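Local structure of putative uncharacterized protein (4EC6) at residues D58-Y63 with N145-T150; R62-Y67 with I136-E141; T66-Q71 with T151-T156. The protein probably takes part in conjugative plasmid transfer as a VirB8-like component of a type IV secretion system, this piece being its NTF2-like C-terminal domain. All blocks are in the same frame, centred on the assembly; numbering follows the deposited sequence.

Contact 1 (D58-Y63 with N145-T150); sequences DTFGRY and NGFLVT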
loop_
_atom_site.group_PDB
_atom_site.type_symbol
_atom_site.label_atom_id
_atom_site.label_comp_id
_atom_site.label_asym_id
_atom_site.label_seq_id
_atom_site.Cartn_x
_atom_site.Cartn_y
_atom_site.Cartn_z
ATOM N N ASP A 58 -0.822 -9.291 -5.373
ATOM C CA ASP A 58 -0.966 -8.507 -4.167
ATOM C C ASP A 58 -2.317 -7.809 -4.099
ATOM O O ASP A 58 -3.056 -7.984 -3.147
ATOM C CB ASP A 58 0.207 -7.531 -4.160
ATOM C CG ASP A 58 0.112 -6.426 -3.126
ATOM O OD1 ASP A 58 -0.909 -6.232 -2.403
ATOM O OD2 ASP A 58 1.134 -5.715 -3.068
ATOM N N THR A 59 -2.652 -7.043 -5.135
ATOM C CA THR A 59 -3.916 -6.328 -5.220
ATOM C C THR A 59 -5.096 -7.272 -5.207
ATOM O O THR A 59 -6.082 -7.058 -4.477
ATOM C CB THR A 59 -3.940 -5.466 -6.493
ATOM O OG1 THR A 59 -3.010 -4.409 -6.333
ATOM C CG2 THR A 59 -5.278 -4.841 -6.732
ATOM N N PHE A 60 -5.025 -8.324 -6.008
ATOM C CA PHE A 60 -6.085 -9.328 -5.979
ATOM C C PHE A 60 -6.307 -9.831 -4.533
ATOM O O PHE A 60 -7.442 -9.892 -4.034
ATOM C CB PHE A 60 -5.739 -10.487 -6.905
ATOM C CG PHE A 60 -6.690 -11.619 -6.824
ATOM C CD1 PHE A 60 -7.920 -11.577 -7.476
ATOM C CD2 PHE A 60 -6.385 -12.724 -6.093
ATOM C CE1 PHE A 60 -8.813 -12.633 -7.376
ATOM C CE2 PHE A 60 -7.283 -13.786 -6.009
ATOM C CZ PHE A 60 -8.484 -13.749 -6.655
ATOM N N GLY A 61 -5.217 -10.179 -3.862
ATOM C CA GLY A 61 -5.349 -10.695 -2.521
ATOM C C GLY A 61 -6.012 -9.681 -1.605
ATOM O O GLY A 61 -6.792 -10.049 -0.705
ATOM N N ARG A 62 -5.752 -8.396 -1.826
ATOM C CA ARG A 62 -6.368 -7.382 -0.960
ATOM C C ARG A 62 -7.855 -7.358 -1.124
ATOM O O ARG A 62 -8.581 -7.234 -0.150
ATOM C CB ARG A 62 -5.764 -6.001 -1.190
ATOM C CG ARG A 62 -4.429 -5.823 -0.487
ATOM C CD ARG A 62 -3.658 -4.750 -1.221
ATOM N NE ARG A 62 -2.293 -4.584 -0.717
ATOM C CZ ARG A 62 -2.005 -3.917 0.412
ATOM N NH1 ARG A 62 -2.979 -3.397 1.157
ATOM N NH2 ARG A 62 -0.770 -3.789 0.813
ATOM N N TYR A 63 -8.305 -7.452 -2.383
ATOM C CA TYR A 63 -9.713 -7.399 -2.691
ATOM C C TYR A 63 -10.414 -8.596 -2.062
ATOM O O TYR A 63 -11.369 -8.418 -1.285
ATOM C CB TYR A 63 -9.947 -7.285 -4.176
ATOM C CG TYR A 63 -10.059 -5.854 -4.643
ATOM C CD1 TYR A 63 -11.281 -5.157 -4.591
ATOM C CD2 TYR A 63 -8.949 -5.186 -5.076
ATOM C CE1 TYR A 63 -11.368 -3.839 -5.002
ATOM C CE2 TYR A 63 -9.012 -3.876 -5.464
ATOM C CZ TYR A 63 -10.209 -3.203 -5.443
ATOM O OH TYR A 63 -10.196 -1.887 -5.870
ATOM N N ASN A 145 -8.033 -14.974 -17.547
ATOM C CA ASN A 145 -8.551 -13.626 -17.342
ATOM C C ASN A 145 -8.074 -12.895 -16.089
ATOM O O ASN A 145 -8.154 -11.691 -16.054
ATOM C CB ASN A 145 -10.082 -13.660 -17.293
ATOM C CG ASN A 145 -10.704 -14.514 -18.387
ATOM O OD1 ASN A 145 -10.483 -14.283 -19.587
ATOM N ND2 ASN A 145 -11.507 -15.499 -17.977
ATOM N N GLY A 146 -7.626 -13.628 -15.067
ATOM C CA GLY A 146 -7.234 -13.072 -13.748
ATOM C C GLY A 146 -6.674 -14.081 -12.735
ATOM O O GLY A 146 -5.602 -14.683 -12.940
ATOM N N PHE A 147 -7.390 -14.252 -11.614
ATOM C CA PHE A 147 -6.866 -15.021 -10.465
ATOM C C PHE A 147 -7.957 -15.699 -9.685
ATOM O O PHE A 147 -9.086 -15.225 -9.672
ATOM C CB PHE A 147 -6.124 -14.103 -9.517
ATOM C CG PHE A 147 -5.038 -13.330 -10.175
ATOM C CD1 PHE A 147 -3.821 -13.921 -10.431
ATOM C CD2 PHE A 147 -5.251 -12.001 -10.559
ATOM C CE1 PHE A 147 -2.812 -13.207 -11.050
ATOM C CE2 PHE A 147 -4.253 -11.275 -11.199
ATOM C CZ PHE A 147 -3.027 -11.878 -11.445
ATOM N N LEU A 148 -7.621 -16.809 -9.033
ATOM C CA LEU A 148 -8.534 -17.399 -8.074
ATOM C C LEU A 148 -7.757 -17.872 -6.828
ATOM O O LEU A 148 -6.601 -18.309 -6.954
ATOM C CB LEU A 148 -9.292 -18.541 -8.697
ATOM C CG LEU A 148 -10.348 -18.275 -9.774
ATOM C CD1 LEU A 148 -10.668 -19.524 -10.582
ATOM C CD2 LEU A 148 -11.602 -17.712 -9.132
ATOM N N VAL A 149 -8.366 -17.716 -5.644
ATOM C CA VAL A 149 -7.868 -18.315 -4.413
ATOM C C VAL A 149 -8.126 -19.841 -4.479
ATOM O O VAL A 149 -9.211 -20.256 -4.887
ATOM C CB VAL A 149 -8.606 -17.732 -3.169
ATOM C CG1 VAL A 149 -8.253 -18.490 -1.909
ATOM C CG2 VAL A 149 -8.334 -16.241 -3.004
ATOM N N THR A 150 -7.168 -20.663 -4.049
ATOM C CA THR A 150 -7.307 -22.087 -4.159
ATOM C C THR A 150 -7.097 -22.868 -2.859
ATOM O O THR A 150 -7.070 -24.085 -2.878
ATOM C CB THR A 150 -6.322 -22.659 -5.209
ATOM O OG1 THR A 150 -4.970 -22.319 -4.844
ATOM C CG2 THR A 150 -6.596 -22.122 -6.572
#
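Phe60 is the helix residue that meets strand 147-149, and its ring lies against Phe147 and Val149. Asp58, earlier on the helix, faces another way: its OD1 takes the NE-H of Arg62, one turn on, through the syn lone pair at 2.7 Å, a salt bridge lying nearly in the guanidinium plane. Thr59 also serves another side, where the single proton of its OG1 can go either to Ser55 O or to Tyr107 O of the second subunit. Phe60 then leans out with CG anti to the backbone N (chi1 174°), and Phe147 CB sits over the centre of its ring, 3.5 Å from the centroid, a CH-pi contact almost on the ring normal. The two rings are oblique, with planes at 45°. At the ring's far end Phe60 CZ is 3.4 Å from Phe147 O, and Phe60 CE2 is 4.0 Å from Val149 CG2. Tyr63, further along, packs on Met133 of the second subunit. A flat aromatic suits this place because its face accepts a methylene while CE2 meets a methyl of Val149. The contact therefore rests on dispersion and CH-pi attraction, with the charged pair kept on a different side of the helix.

Contact 2 (R62-Y67 with I136-E141); sequences RYFLTY and ITFEVE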
loop_
_atom_site.group_PDB
_atom_site.type_symbol
_atom_site.label_atom_id
_atom_site.label_comp_id
_atom_site.label_asym_id
_atom_site.label_seq_id
_atom_site.Cartn_x
_atom_site.Cartn_y
_atom_site.Cartn_z
ATOM N N ARG A 62 -5.752 -8.396 -1.826
ATOM C CA ARG A 62 -6.368 -7.382 -0.960
ATOM C C ARG A 62 -7.855 -7.358 -1.124
ATOM O O ARG A 62 -8.581 -7.234 -0.150
ATOM C CB ARG A 62 -5.764 -6.001 -1.190
ATOM C CG ARG A 62 -4.429 -5.823 -0.487
ATOM C CD ARG A 62 -3.658 -4.750 -1.221
ATOM N NE ARG A 62 -2.293 -4.584 -0.717
ATOM C CZ ARG A 62 -2.005 -3.917 0.412
ATOM N NH1 ARG A 62 -2.979 -3.397 1.157
ATOM N NH2 ARG A 62 -0.770 -3.789 0.813
ATOM N N TYR A 63 -8.305 -7.452 -2.383
ATOM C CA TYR A 63 -9.713 -7.399 -2.691
ATOM C C TYR A 63 -10.414 -8.596 -2.062
ATOM O O TYR A 63 -11.369 -8.418 -1.285
ATOM C CB TYR A 63 -9.947 -7.285 -4.176
ATOM C CG TYR A 63 -10.059 -5.854 -4.643
ATOM C CD1 TYR A 63 -11.281 -5.157 -4.591
ATOM C CD2 TYR A 63 -8.949 -5.186 -5.076
ATOM C CE1 TYR A 63 -11.368 -3.839 -5.002
ATOM C CE2 TYR A 63 -9.012 -3.876 -5.464
ATOM C CZ TYR A 63 -10.209 -3.203 -5.443
ATOM O OH TYR A 63 -10.196 -1.887 -5.870
ATOM N N PHE A 64 -9.866 -9.784 -2.280
ATOM C CA PHE A 64 -10.343 -10.969 -1.584
ATOM C C PHE A 64 -10.396 -10.766 -0.071
ATOM O O PHE A 64 -11.389 -11.155 0.530
ATOM C CB PHE A 64 -9.498 -12.203 -1.934
ATOM C CG PHE A 64 -9.760 -13.419 -1.055
ATOM C CD1 PHE A 64 -10.932 -14.151 -1.176
ATOM C CD2 PHE A 64 -8.801 -13.851 -0.136
ATOM C CE1 PHE A 64 -11.153 -15.274 -0.400
ATOM C CE2 PHE A 64 -9.027 -14.949 0.653
ATOM C CZ PHE A 64 -10.208 -15.671 0.517
ATOM N N LEU A 65 -9.358 -10.203 0.549
ATOM C CA LEU A 65 -9.386 -10.057 2.022
ATOM C C LEU A 65 -10.548 -9.187 2.560
ATOM O O LEU A 65 -11.114 -9.435 3.619
ATOM C CB LEU A 65 -8.045 -9.559 2.553
ATOM C CG LEU A 65 -6.953 -10.617 2.544
ATOM C CD1 LEU A 65 -5.566 -10.048 2.789
ATOM C CD2 LEU A 65 -7.266 -11.624 3.613
ATOM N N THR A 66 -10.890 -8.155 1.803
ATOM C CA THR A 66 -12.022 -7.343 2.070
ATOM C C THR A 66 -13.310 -8.185 2.169
ATOM O O THR A 66 -14.094 -7.995 3.075
ATOM C CB THR A 66 -12.084 -6.321 0.951
ATOM O OG1 THR A 66 -11.003 -5.382 1.145
ATOM C CG2 THR A 66 -13.368 -5.593 0.968
ATOM N N TYR A 67 -13.539 -9.128 1.268
ATOM C CA TYR A 67 -14.730 -9.944 1.346
ATOM C C TYR A 67 -14.593 -11.094 2.377
ATOM O O TYR A 67 -15.498 -11.415 3.123
ATOM C CB TYR A 67 -15.113 -10.420 -0.059
ATOM C CG TYR A 67 -15.609 -9.282 -0.868
ATOM C CD1 TYR A 67 -16.871 -8.678 -0.576
ATOM C CD2 TYR A 67 -14.833 -8.722 -1.875
ATOM C CE1 TYR A 67 -17.348 -7.578 -1.286
ATOM C CE2 TYR A 67 -15.298 -7.603 -2.594
ATOM C CZ TYR A 67 -16.550 -7.055 -2.282
ATOM O OH TYR A 67 -17.013 -6.000 -2.982
ATOM N N ILE A 136 -1.746 -13.909 7.480
ATOM C CA ILE A 136 -2.656 -14.724 6.723
ATOM C C ILE A 136 -1.953 -15.210 5.446
ATOM O O ILE A 136 -1.302 -14.434 4.762
ATOM C CB ILE A 136 -3.956 -13.968 6.411
ATOM C CG1 ILE A 136 -5.004 -14.972 5.996
ATOM C CG2 ILE A 136 -3.758 -12.868 5.368
ATOM C CD1 ILE A 136 -6.381 -14.387 5.932
ATOM N N THR A 137 -2.092 -16.515 5.193
ATOM C CA THR A 137 -1.492 -17.230 4.084
ATOM C C THR A 137 -2.625 -17.955 3.303
ATOM O O THR A 137 -3.565 -18.491 3.876
ATOM C CB THR A 137 -0.509 -18.255 4.656
ATOM O OG1 THR A 137 0.257 -17.600 5.651
ATOM C CG2 THR A 137 0.464 -18.793 3.619
ATOM N N PHE A 138 -2.552 -17.918 1.988
ATOM C CA PHE A 138 -3.444 -18.671 1.140
ATOM C C PHE A 138 -2.825 -18.787 -0.259
ATOM O O PHE A 138 -1.941 -18.022 -0.623
ATOM C CB PHE A 138 -4.826 -18.053 1.107
ATOM C CG PHE A 138 -4.877 -16.634 0.617
ATOM C CD1 PHE A 138 -5.106 -16.355 -0.739
ATOM C CD2 PHE A 138 -4.787 -15.556 1.511
ATOM C CE1 PHE A 138 -5.196 -15.048 -1.191
ATOM C CE2 PHE A 138 -4.888 -14.234 1.044
ATOM C CZ PHE A 138 -5.088 -13.974 -0.297
ATOM N N GLU A 139 -3.259 -19.751 -1.042
ATOM C CA GLU A 139 -2.736 -19.844 -2.420
ATOM C C GLU A 139 -3.654 -19.259 -3.482
ATOM O O GLU A 139 -4.833 -19.099 -3.268
ATOM C CB GLU A 139 -2.314 -21.260 -2.728
ATOM C CG GLU A 139 -1.366 -21.702 -1.664
ATOM C CD GLU A 139 -0.999 -23.156 -1.785
ATOM O OE1 GLU A 139 -1.170 -23.733 -2.907
ATOM O OE2 GLU A 139 -0.547 -23.711 -0.739
ATOM N N VAL A 140 -3.092 -18.977 -4.634
ATOM C CA VAL A 140 -3.744 -18.179 -5.678
ATOM C C VAL A 140 -3.239 -18.735 -6.998
ATOM O O VAL A 140 -2.101 -19.116 -7.071
ATOM C CB VAL A 140 -3.304 -16.721 -5.519
ATOM C CG1 VAL A 140 -3.473 -15.918 -6.789
ATOM C CG2 VAL A 140 -4.140 -16.100 -4.429
ATOM N N GLU A 141 -4.097 -18.868 -7.998
ATOM C CA GLU A 141 -3.703 -19.398 -9.304
ATOM C C GLU A 141 -4.218 -18.487 -10.388
ATOM O O GLU A 141 -5.263 -17.842 -10.230
ATOM C CB GLU A 141 -4.181 -20.825 -9.505
ATOM C CG GLU A 141 -3.430 -21.838 -8.648
ATOM C CD GLU A 141 -4.086 -23.223 -8.671
ATOM O OE1 GLU A 141 -4.867 -23.517 -9.615
ATOM O OE2 GLU A 141 -3.851 -24.018 -7.718
#
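Phe64 of the helix and Phe138 of the strand meet ring to ring, and Leu65 fills in beside them against Ile136. From CB, which points toward the strand, the side chain of Phe64 continues with a chi1 of 169° that turns the ring away from its own backbone N. CB and CG hold the ring out from the helix; CG also packs on Val149 CG2 of the neighbouring strand. CD2 makes the closest approach, 3.7 Å from Phe138 CZ and 3.9 Å from Phe138 CE1. Next to it, CE2 stands over the middle of the Phe138 ring, 4.2 Å from Phe138 CZ. The pair is thus T-shaped, the edge of Phe64 directed at the face of Phe138, with centroids 5.1 Å apart and planes at 59°. The Phe138 side chain leaves the strand toward the helix, and with CG between the backbone N and the carbonyl carbon (chi1 59°) its ring presents a face to Phe64.

Leu65 starts off to one side of the strand, yet its branch CD2 comes within 3.7 Å of Ile136 CD1 and is 4.4 Å from Phe138 CE2. Branched aliphatics suit these places, since their methyl branches meet each other and that of Leu65 also reaches the Phe138 ring. Tyr121 of strand 117-126 touches both Leu65 and Ile136, and Tyr68 lies next to Phe64 on the same helix. All four touching residues are buried and apolar, so shape fit and the weak electrostatics of C-H edges against a pi face hold helix and sheet together here.

Contact 3 (T66-Q71 with T151-T156); sequences TYYFSQ and TQPKLT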
loop_
_atom_site.group_PDB
_atom_site.type_symbol
_atom_site.label_atom_id
_atom_site.label_comp_id
_atom_site.label_asym_id
_atom_site.label_seq_id
_atom_site.Cartn_x
_atom_site.Cartn_y
_atom_site.Cartn_z
ATOM N N THR A 66 -10.890 -8.155 1.803
ATOM C CA THR A 66 -12.022 -7.343 2.070
ATOM C C THR A 66 -13.310 -8.185 2.169
ATOM O O THR A 66 -14.094 -7.995 3.075
ATOM C CB THR A 66 -12.084 -6.321 0.951
ATOM O OG1 THR A 66 -11.003 -5.382 1.145
ATOM C CG2 THR A 66 -13.368 -5.593 0.968
ATOM N N TYR A 67 -13.539 -9.128 1.268
ATOM C CA TYR A 67 -14.730 -9.944 1.346
ATOM C C TYR A 67 -14.593 -11.094 2.377
ATOM O O TYR A 67 -15.498 -11.415 3.123
ATOM C CB TYR A 67 -15.113 -10.420 -0.059
ATOM C CG TYR A 67 -15.609 -9.282 -0.868
ATOM C CD1 TYR A 67 -16.871 -8.678 -0.576
ATOM C CD2 TYR A 67 -14.833 -8.722 -1.875
ATOM C CE1 TYR A 67 -17.348 -7.578 -1.286
ATOM C CE2 TYR A 67 -15.298 -7.603 -2.594
ATOM C CZ TYR A 67 -16.550 -7.055 -2.282
ATOM O OH TYR A 67 -17.013 -6.000 -2.982
ATOM N N TYR A 68 -13.433 -11.679 2.452
ATOM C CA TYR A 68 -13.175 -12.712 3.389
ATOM C C TYR A 68 -13.314 -12.199 4.795
ATOM O O TYR A 68 -13.809 -12.907 5.637
ATOM C CB TYR A 68 -11.763 -13.238 3.165
ATOM C CG TYR A 68 -11.443 -14.442 3.995
ATOM C CD1 TYR A 68 -12.102 -15.678 3.761
ATOM C CD2 TYR A 68 -10.468 -14.371 4.989
ATOM C CE1 TYR A 68 -11.809 -16.788 4.535
ATOM C CE2 TYR A 68 -10.174 -15.473 5.772
ATOM C CZ TYR A 68 -10.840 -16.649 5.542
ATOM O OH TYR A 68 -10.495 -17.687 6.297
ATOM N N PHE A 69 -12.903 -10.958 5.055
ATOM C CA PHE A 69 -13.038 -10.424 6.418
ATOM C C PHE A 69 -14.352 -9.655 6.649
ATOM O O PHE A 69 -14.528 -9.026 7.688
ATOM C CB PHE A 69 -11.814 -9.595 6.850
ATOM C CG PHE A 69 -10.694 -10.432 7.389
ATOM C CD1 PHE A 69 -10.590 -10.695 8.766
ATOM C CD2 PHE A 69 -9.754 -10.974 6.536
ATOM C CE1 PHE A 69 -9.563 -11.481 9.262
ATOM C CE2 PHE A 69 -8.746 -11.779 7.024
ATOM C CZ PHE A 69 -8.655 -12.040 8.374
ATOM N N SER A 70 -15.272 -9.725 5.693
ATOM C CA SER A 70 -16.551 -9.103 5.844
ATOM C C SER A 70 -17.242 -9.669 7.087
ATOM O O SER A 70 -17.089 -10.854 7.469
ATOM C CB SER A 70 -17.401 -9.391 4.631
ATOM O OG SER A 70 -18.784 -9.319 4.986
ATOM N N GLN A 71 -18.015 -8.822 7.732
ATOM C CA GLN A 71 -18.714 -9.304 8.899
ATOM C C GLN A 71 -20.160 -9.734 8.725
ATOM O O GLN A 71 -20.744 -10.174 9.698
ATOM C CB GLN A 71 -18.531 -8.340 10.038
ATOM C CG GLN A 71 -17.158 -8.536 10.593
ATOM C CD GLN A 71 -16.983 -7.740 11.831
ATOM O OE1 GLN A 71 -16.270 -6.736 11.825
ATOM N NE2 GLN A 71 -17.649 -8.153 12.907
ATOM N N THR A 151 -6.863 -22.210 -1.734
ATOM C CA THR A 151 -6.859 -22.913 -0.439
ATOM C C THR A 151 -7.653 -22.067 0.549
ATOM O O THR A 151 -7.914 -20.894 0.302
ATOM C CB THR A 151 -5.465 -23.089 0.131
ATOM O OG1 THR A 151 -4.846 -21.801 0.204
ATOM C CG2 THR A 151 -4.640 -23.985 -0.725
ATOM N N GLN A 152 -8.057 -22.649 1.663
ATOM C CA GLN A 152 -8.727 -21.842 2.664
ATOM C C GLN A 152 -7.622 -21.052 3.407
ATOM O O GLN A 152 -6.630 -21.631 3.732
ATOM C CB GLN A 152 -9.500 -22.729 3.615
ATOM C CG GLN A 152 -10.084 -21.875 4.722
ATOM C CD GLN A 152 -10.910 -22.651 5.671
ATOM O OE1 GLN A 152 -10.561 -23.765 6.017
ATOM N NE2 GLN A 152 -12.024 -22.070 6.112
ATOM N N PRO A 153 -7.771 -19.724 3.611
ATOM C CA PRO A 153 -6.681 -18.948 4.223
ATOM C C PRO A 153 -6.329 -19.438 5.629
ATOM O O PRO A 153 -7.232 -19.769 6.380
ATOM C CB PRO A 153 -7.271 -17.539 4.280
ATOM C CG PRO A 153 -8.244 -17.488 3.173
ATOM C CD PRO A 153 -8.876 -18.843 3.170
ATOM N N LYS A 154 -5.037 -19.541 5.953
ATOM C CA LYS A 154 -4.556 -19.775 7.344
ATOM C C LYS A 154 -4.195 -18.471 8.044
ATOM O O LYS A 154 -3.412 -17.636 7.563
ATOM C CB LYS A 154 -3.327 -20.706 7.442
ATOM C CG LYS A 154 -3.433 -22.097 6.803
ATOM C CD LYS A 154 -4.905 -22.514 6.707
ATOM C CE LYS A 154 -5.127 -23.995 6.385
ATOM N NZ LYS A 154 -6.514 -24.331 6.846
ATOM N N LEU A 155 -4.776 -18.297 9.205
ATOM C CA LEU A 155 -4.552 -17.127 10.004
ATOM C C LEU A 155 -3.683 -17.574 11.177
ATOM O O LEU A 155 -3.994 -18.553 11.785
ATOM C CB LEU A 155 -5.910 -16.664 10.475
ATOM C CG LEU A 155 -6.251 -15.234 10.721
ATOM C CD1 LEU A 155 -5.575 -14.326 9.684
ATOM C CD2 LEU A 155 -7.771 -15.203 10.655
ATOM N N THR A 156 -2.577 -16.890 11.486
ATOM C CA THR A 156 -1.729 -17.304 12.595
ATOM C C THR A 156 -1.204 -16.085 13.292
ATOM O O THR A 156 -1.092 -15.032 12.686
ATOM C CB THR A 156 -0.505 -18.104 12.115
ATOM O OG1 THR A 156 0.199 -17.352 11.123
ATOM C CG2 THR A 156 -0.907 -19.456 11.521
HETATM O O HOH W 1 -12.935 -19.429 6.829
HETATM O O HOH W 2 -8.599 -17.932 8.027
#
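Tyr68, at the end of helix 54-68, lays one face of its ring against Pro153, and this pair accounts for most of the surface buried in the contact. A chi1 of -173° carries the tyrosine ring outward from the helix end to the proline. Pro153 CG lies 3.8 Å from the ring centroid, 19° off the normal and shifted toward the rim, a CH-pi contact in which Pro153 CG is 3.6 Å from Tyr68 CZ. CB and CD of the proline both lie near Tyr68 OH, on the same side of the ring as CG. Proline suits the place: its compact ring offers several C-H groups to an aromatic face.

The hydroxyl is answered by water. One water bridges Tyr68 OH, at 3.0 Å, and Gln152 NE2, from which it accepts a bond. A second water, in the plane of the tyrosine ring at its edge, is 2.6 Å from Tyr68 OH and donates to Pro153 O at 2.8 Å. Tyrosine fits here because its face is apolar while its polar tip reaches these waters.

Leu155 is the third contributor. Both its methyls close on CZ of Phe69, the first residue to leave helical geometry, with Leu155 CD2 coming in obliquely at 4.0 Å from Phe69 CZ. Phe69 also packs on Leu123 and Val125 of strand 117-126, and Trp95 borders Pro153. A helix end packed across the concave, curved antiparallel sheet in this way is typical of the NTF2-like fold, the fold shared with VirB8 proteins.

All three contacts hang on helix 54-68, which presents Phe60, Phe64 and Tyr68, one turn apart, to two neighbouring strands of the same sheet. Contact 2 is wholly buried and near the centre of the chain, with aromatic and aliphatic carbon alone; it lies between the other two. Contact 1 is only partly buried, and its helix segment adds an intrachain salt bridge. Contacts 1 and 2 both border the second subunit, contact 1 with more residues, whereas no other chain touches contact 3. Contact 3 is largely buried too, but water enters it to satisfy a phenol. Contacts 1 and 3 both use strand 147-157, whose backbone bonds to strand 131-142 tie them to contact 2.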